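Long-range contacts in alginate lyase (Chitinophaga sp. MD30, PDB 6KCW), which cleaves the polysaccharide alginate, as a lyase of polysaccharide lyase family 36 thought to act by beta-elimination: residues S67-Y72 against R204-N208; F84-G90 against W222-S228. Residue numbers count along the deposited sequence, not the author numbering.

Contact 1: S67-Y72 against R204-N208; sequences SDGTEY and RLIKN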
# COMPACT_ATOMS: atom_id res chain seq x y z
N SER A 67 13.87 7.20 5.42
CA SER A 67 14.48 8.51 5.47
C SER A 67 13.57 9.53 4.81
O SER A 67 13.08 9.30 3.70
CB SER A 67 15.84 8.47 4.79
OG SER A 67 16.37 9.77 4.66
N ASP A 68 13.31 10.63 5.51
CA ASP A 68 12.38 11.64 5.01
C ASP A 68 12.88 12.24 3.71
O ASP A 68 14.07 12.52 3.56
CB ASP A 68 12.19 12.74 6.05
CG ASP A 68 11.44 12.27 7.27
OD1 ASP A 68 11.42 11.04 7.51
OD2 ASP A 68 10.85 13.13 7.99
N GLY A 69 11.96 12.45 2.78
CA GLY A 69 12.28 13.08 1.51
C GLY A 69 11.04 13.64 0.87
O GLY A 69 9.92 13.43 1.34
N THR A 70 11.26 14.35 -0.24
CA THR A 70 10.20 14.95 -1.04
C THR A 70 9.83 14.14 -2.28
O THR A 70 8.75 14.38 -2.84
CB THR A 70 10.61 16.36 -1.50
OG1 THR A 70 11.84 16.28 -2.23
CG2 THR A 70 10.81 17.26 -0.30
N GLU A 71 10.68 13.20 -2.71
CA GLU A 71 10.45 12.39 -3.90
C GLU A 71 10.82 10.94 -3.63
O GLU A 71 11.97 10.64 -3.28
CB GLU A 71 11.26 12.88 -5.09
CG GLU A 71 10.54 13.91 -5.90
CD GLU A 71 11.08 15.28 -5.62
OE1 GLU A 71 10.66 16.22 -6.32
OE2 GLU A 71 11.93 15.40 -4.70
N TYR A 72 9.87 10.05 -3.86
CA TYR A 72 10.02 8.64 -3.53
C TYR A 72 9.37 7.81 -4.62
O TYR A 72 8.49 8.27 -5.35
CB TYR A 72 9.41 8.30 -2.16
CG TYR A 72 10.46 8.03 -1.09
CD1 TYR A 72 11.10 6.79 -1.02
CD2 TYR A 72 10.83 9.03 -0.19
CE1 TYR A 72 12.07 6.54 -0.05
CE2 TYR A 72 11.80 8.79 0.78
CZ TYR A 72 12.42 7.54 0.84
OH TYR A 72 13.39 7.28 1.79
N ARG A 204 5.11 18.07 5.31
CA ARG A 204 5.04 17.84 3.87
C ARG A 204 5.86 16.65 3.39
O ARG A 204 5.67 16.22 2.25
CB ARG A 204 5.51 19.08 3.11
CG ARG A 204 6.89 19.54 3.52
CD ARG A 204 7.22 20.85 2.84
NE ARG A 204 7.34 20.62 1.41
CZ ARG A 204 8.49 20.44 0.78
NH1 ARG A 204 9.64 20.50 1.44
NH2 ARG A 204 8.49 20.21 -0.52
N LEU A 205 6.75 16.11 4.23
CA LEU A 205 7.71 15.11 3.79
C LEU A 205 7.12 13.71 3.75
O LEU A 205 6.29 13.34 4.57
CB LEU A 205 8.93 15.11 4.72
CG LEU A 205 9.63 16.47 4.72
CD1 LEU A 205 10.92 16.44 5.51
CD2 LEU A 205 9.90 16.88 3.30
N ILE A 206 7.55 12.94 2.75
CA ILE A 206 7.34 11.50 2.80
C ILE A 206 8.14 10.95 3.97
O ILE A 206 9.36 11.13 4.04
CB ILE A 206 7.75 10.83 1.48
CG1 ILE A 206 6.92 11.36 0.32
CG2 ILE A 206 7.59 9.34 1.59
CD1 ILE A 206 7.76 11.86 -0.78
N LYS A 207 7.45 10.29 4.89
CA LYS A 207 8.06 9.87 6.13
C LYS A 207 8.21 8.36 6.27
O LYS A 207 9.19 7.90 6.86
CB LYS A 207 7.26 10.40 7.32
CG LYS A 207 7.55 11.86 7.64
CD LYS A 207 6.73 12.35 8.80
CE LYS A 207 7.42 13.53 9.48
NZ LYS A 207 7.77 14.63 8.52
N ASN A 208 7.28 7.57 5.74
CA ASN A 208 7.49 6.14 5.84
C ASN A 208 6.75 5.42 4.72
O ASN A 208 5.86 5.97 4.07
CB ASN A 208 7.13 5.61 7.24
CG ASN A 208 5.67 5.78 7.62
OD1 ASN A 208 4.77 5.47 6.85
ND2 ASN A 208 5.44 6.23 8.85

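Contact 2: F84-G90 against W222-S228; sequences FDWSRGG and WQSPVDS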
# COMPACT_ATOMS: atom_id res chain seq x y z
N PHE A 84 -8.18 -17.06 -3.99
CA PHE A 84 -8.38 -15.89 -3.14
C PHE A 84 -9.86 -15.51 -3.14
O PHE A 84 -10.54 -15.57 -4.17
CB PHE A 84 -7.52 -14.73 -3.64
CG PHE A 84 -7.52 -13.55 -2.72
CD1 PHE A 84 -6.59 -13.47 -1.69
CD2 PHE A 84 -8.43 -12.52 -2.88
CE1 PHE A 84 -6.58 -12.39 -0.84
CE2 PHE A 84 -8.42 -11.43 -2.04
CZ PHE A 84 -7.50 -11.36 -1.01
N ASP A 85 -10.37 -15.15 -1.97
CA ASP A 85 -11.77 -14.76 -1.85
C ASP A 85 -11.82 -13.24 -1.90
O ASP A 85 -11.49 -12.56 -0.93
CB ASP A 85 -12.39 -15.30 -0.56
CG ASP A 85 -13.87 -14.92 -0.41
OD1 ASP A 85 -14.50 -14.49 -1.41
OD2 ASP A 85 -14.40 -15.06 0.72
N TRP A 86 -12.23 -12.71 -3.05
CA TRP A 86 -12.24 -11.26 -3.26
C TRP A 86 -12.96 -10.55 -2.12
O TRP A 86 -12.45 -9.57 -1.57
CB TRP A 86 -12.92 -10.92 -4.58
CG TRP A 86 -12.21 -11.37 -5.82
CD1 TRP A 86 -12.77 -12.06 -6.86
CD2 TRP A 86 -10.85 -11.12 -6.19
NE1 TRP A 86 -11.84 -12.26 -7.84
CE2 TRP A 86 -10.65 -11.70 -7.45
CE3 TRP A 86 -9.78 -10.47 -5.56
CZ2 TRP A 86 -9.42 -11.64 -8.11
CZ3 TRP A 86 -8.56 -10.42 -6.21
CH2 TRP A 86 -8.39 -11.00 -7.48
N SER A 87 -14.15 -11.03 -1.77
CA SER A 87 -15.03 -10.41 -0.76
C SER A 87 -15.27 -8.96 -1.18
O SER A 87 -15.55 -8.71 -2.36
CB SER A 87 -14.44 -10.62 0.62
OG SER A 87 -15.27 -10.02 1.57
N ARG A 88 -15.17 -7.98 -0.27
CA ARG A 88 -15.45 -6.60 -0.66
C ARG A 88 -14.20 -5.87 -1.14
O ARG A 88 -14.28 -5.07 -2.07
CB ARG A 88 -16.11 -5.83 0.49
CG ARG A 88 -16.31 -4.33 0.22
CD ARG A 88 -17.55 -4.10 -0.65
NE ARG A 88 -17.96 -2.72 -0.67
CZ ARG A 88 -18.51 -2.13 -1.72
NH1 ARG A 88 -18.69 -2.80 -2.84
NH2 ARG A 88 -18.88 -0.84 -1.66
N GLY A 89 -13.05 -6.14 -0.54
CA GLY A 89 -11.81 -5.52 -0.94
C GLY A 89 -10.95 -5.26 0.27
O GLY A 89 -11.25 -5.69 1.38
N GLY A 90 -9.86 -4.54 0.06
CA GLY A 90 -8.97 -4.21 1.15
C GLY A 90 -7.72 -3.56 0.60
O GLY A 90 -7.62 -3.29 -0.60
N TRP A 222 -16.96 -6.55 5.10
CA TRP A 222 -15.70 -6.63 4.37
C TRP A 222 -14.94 -7.92 4.67
O TRP A 222 -13.93 -8.19 4.00
CB TRP A 222 -14.81 -5.44 4.74
CG TRP A 222 -15.24 -4.12 4.21
CD1 TRP A 222 -16.23 -3.32 4.70
CD2 TRP A 222 -14.66 -3.41 3.11
NE1 TRP A 222 -16.32 -2.16 3.96
CE2 TRP A 222 -15.37 -2.19 2.98
CE3 TRP A 222 -13.63 -3.68 2.22
CZ2 TRP A 222 -15.06 -1.26 1.99
CZ3 TRP A 222 -13.33 -2.76 1.24
CH2 TRP A 222 -14.04 -1.56 1.14
N GLN A 223 -15.37 -8.69 5.66
CA GLN A 223 -14.69 -9.93 6.01
C GLN A 223 -14.94 -11.00 4.96
O GLN A 223 -15.86 -10.93 4.14
CB GLN A 223 -15.16 -10.45 7.37
CG GLN A 223 -14.52 -9.75 8.55
CD GLN A 223 -15.27 -10.01 9.84
OE1 GLN A 223 -16.21 -10.80 9.87
NE2 GLN A 223 -14.87 -9.33 10.91
N SER A 224 -14.11 -12.03 5.02
CA SER A 224 -14.25 -13.23 4.24
C SER A 224 -14.38 -14.43 5.17
O SER A 224 -13.77 -14.45 6.25
CB SER A 224 -13.04 -13.43 3.31
OG SER A 224 -12.92 -14.77 2.89
N PRO A 225 -15.15 -15.44 4.79
CA PRO A 225 -15.28 -16.64 5.63
C PRO A 225 -14.10 -17.62 5.54
O PRO A 225 -14.09 -18.60 6.30
CB PRO A 225 -16.57 -17.29 5.10
CG PRO A 225 -16.64 -16.88 3.68
CD PRO A 225 -16.07 -15.47 3.63
N VAL A 226 -13.11 -17.39 4.67
CA VAL A 226 -11.98 -18.30 4.54
C VAL A 226 -10.66 -17.54 4.68
O VAL A 226 -10.59 -16.32 4.47
CB VAL A 226 -11.98 -19.06 3.19
CG1 VAL A 226 -13.16 -20.00 3.10
CG2 VAL A 226 -11.97 -18.08 2.02
N ASP A 227 -9.62 -18.28 5.05
CA ASP A 227 -8.27 -17.73 4.98
C ASP A 227 -7.90 -17.54 3.51
O ASP A 227 -8.21 -18.39 2.67
CB ASP A 227 -7.26 -18.67 5.66
CG ASP A 227 -7.48 -18.80 7.17
OD1 ASP A 227 -8.11 -17.91 7.78
OD2 ASP A 227 -7.01 -19.79 7.77
N SER A 228 -7.27 -16.41 3.20
CA SER A 228 -6.84 -16.11 1.84
C SER A 228 -5.42 -15.56 1.87
O SER A 228 -4.93 -15.08 2.91
CB SER A 228 -7.77 -15.12 1.15
OG SER A 228 -8.88 -15.79 0.57
O HOH W 1 -12.60 -8.19 1.77

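Contact 1: S67-Y72 against R204-N208
Ile206 is the residue whose surface is most buried by the other segment, and the chain of 67-72 wraps round it. Its backbone forms an antiparallel hydrogen-bonded pair with Gly69: Ile206 N reaches Gly69 O at 2.8 Å and Gly69 N reaches Ile206 O at 3.2 Å, while Asp68 CA adds a CA-H...O contact of 3.2 Å to the same Ile206 O. With chi1 at m and chi2 twisted out of its well to 127°, Ile206 lays CD1 3.4 Å from Thr70 O and CG2 3.7 Å from Tyr72 CD2. Tyr72, its chi1 between wells at -107°, swings its ring back along its own segment, so that its OH donates to Ser67 O (2.8 Å). On the flank, Leu205 (chi1 m, chi2 t) spreads CD1 to Asp68 CB at 3.9 Å and CD2 to Thr70 CG2 at 3.7 Å. Lys207 points its CA-CB bond away, yet a p turn at chi4 ends the chain with NZ 3.5 Å from Asp68 OD2, a salt bridge with a weak hydrogen bond. The p rotamer of Thr70 sends OG1 to Glu71 OE2 (2.6 Å), which also pairs with Arg241. Arg204 brings NH2 3.8 Å from Thr70 CG2, but its guanidinium bonds Asn172 and Glu243. Strand 60-69 lies in the same sheet as strand 206-215; beyond Thr70, strand 71-80 enters the other sheet between strands 162-170 and 228-241, where Thr70 and Glu71 form a classic bulge opposite Arg241. Ile206 and Tyr72 both meet Ile169 of strand 162-170.

Contact 2: F84-G90 against W222-S228
Serine hydroxyls, one carboxylate and a water make the polar links between 84-90 and 222-228. Asp85 N donates to Ser228 OG (3.0 Å), and the same hydroxyl lies over one face of the Phe84 ring. The Asp85 carboxylate accepts from Ser224 OG, with OD2 only 2.6 Å away; that oxygen of Ser224 in turn accepts from Val226 N (3.2 Å), closing an ST turn. Ser87 OG donates to Gln223 O at 2.8 Å. Where direct bonds stop, water 1 bridges the backbones, accepting from Gly89 N at 3.1 Å and donating to Trp222 O at 2.6 Å. Packing on Trp222 completes the join: Arg88 CG sits 3.3 Å from the centroid of its six-membered ring, a CH-pi contact over the ring face, while the carbonyl Gly89 O lies at the ring edge, 3.2 Å from Trp222 CE3. A CB on Gly89 would jam against the preceding carbonyl and crowd the indole. Outside, Asp85 O and Ser87 O accept from Arg215 and Gln122. These bonds join the turn leading into strand 89-92 to the loop before strand 228-241, at one end of a concanavalin-like antiparallel beta-sandwich, the fold of this lyase's clan.

Contacts 1 and 2 lie on opposite sides of the chain's centre, with centres 32 Å apart and nearest atoms about 17 Å apart, so they do not touch. Three strands connect them. Strand 206-215 starts in contact 1 and finishes at Arg215, beside both segments of contact 2; strand 71-80 likewise starts in contact 1 and finishes at Phe80, whose ring meets Phe84 edge-to-face. Strand 228-241 runs the other way, from Ser228 to Arg241, partner of Glu71, and on the way carries Asp233, which binds calcium together with Asn9, Asn11 and Gly43. Along the sequence the four segments alternate, so the two connections cross.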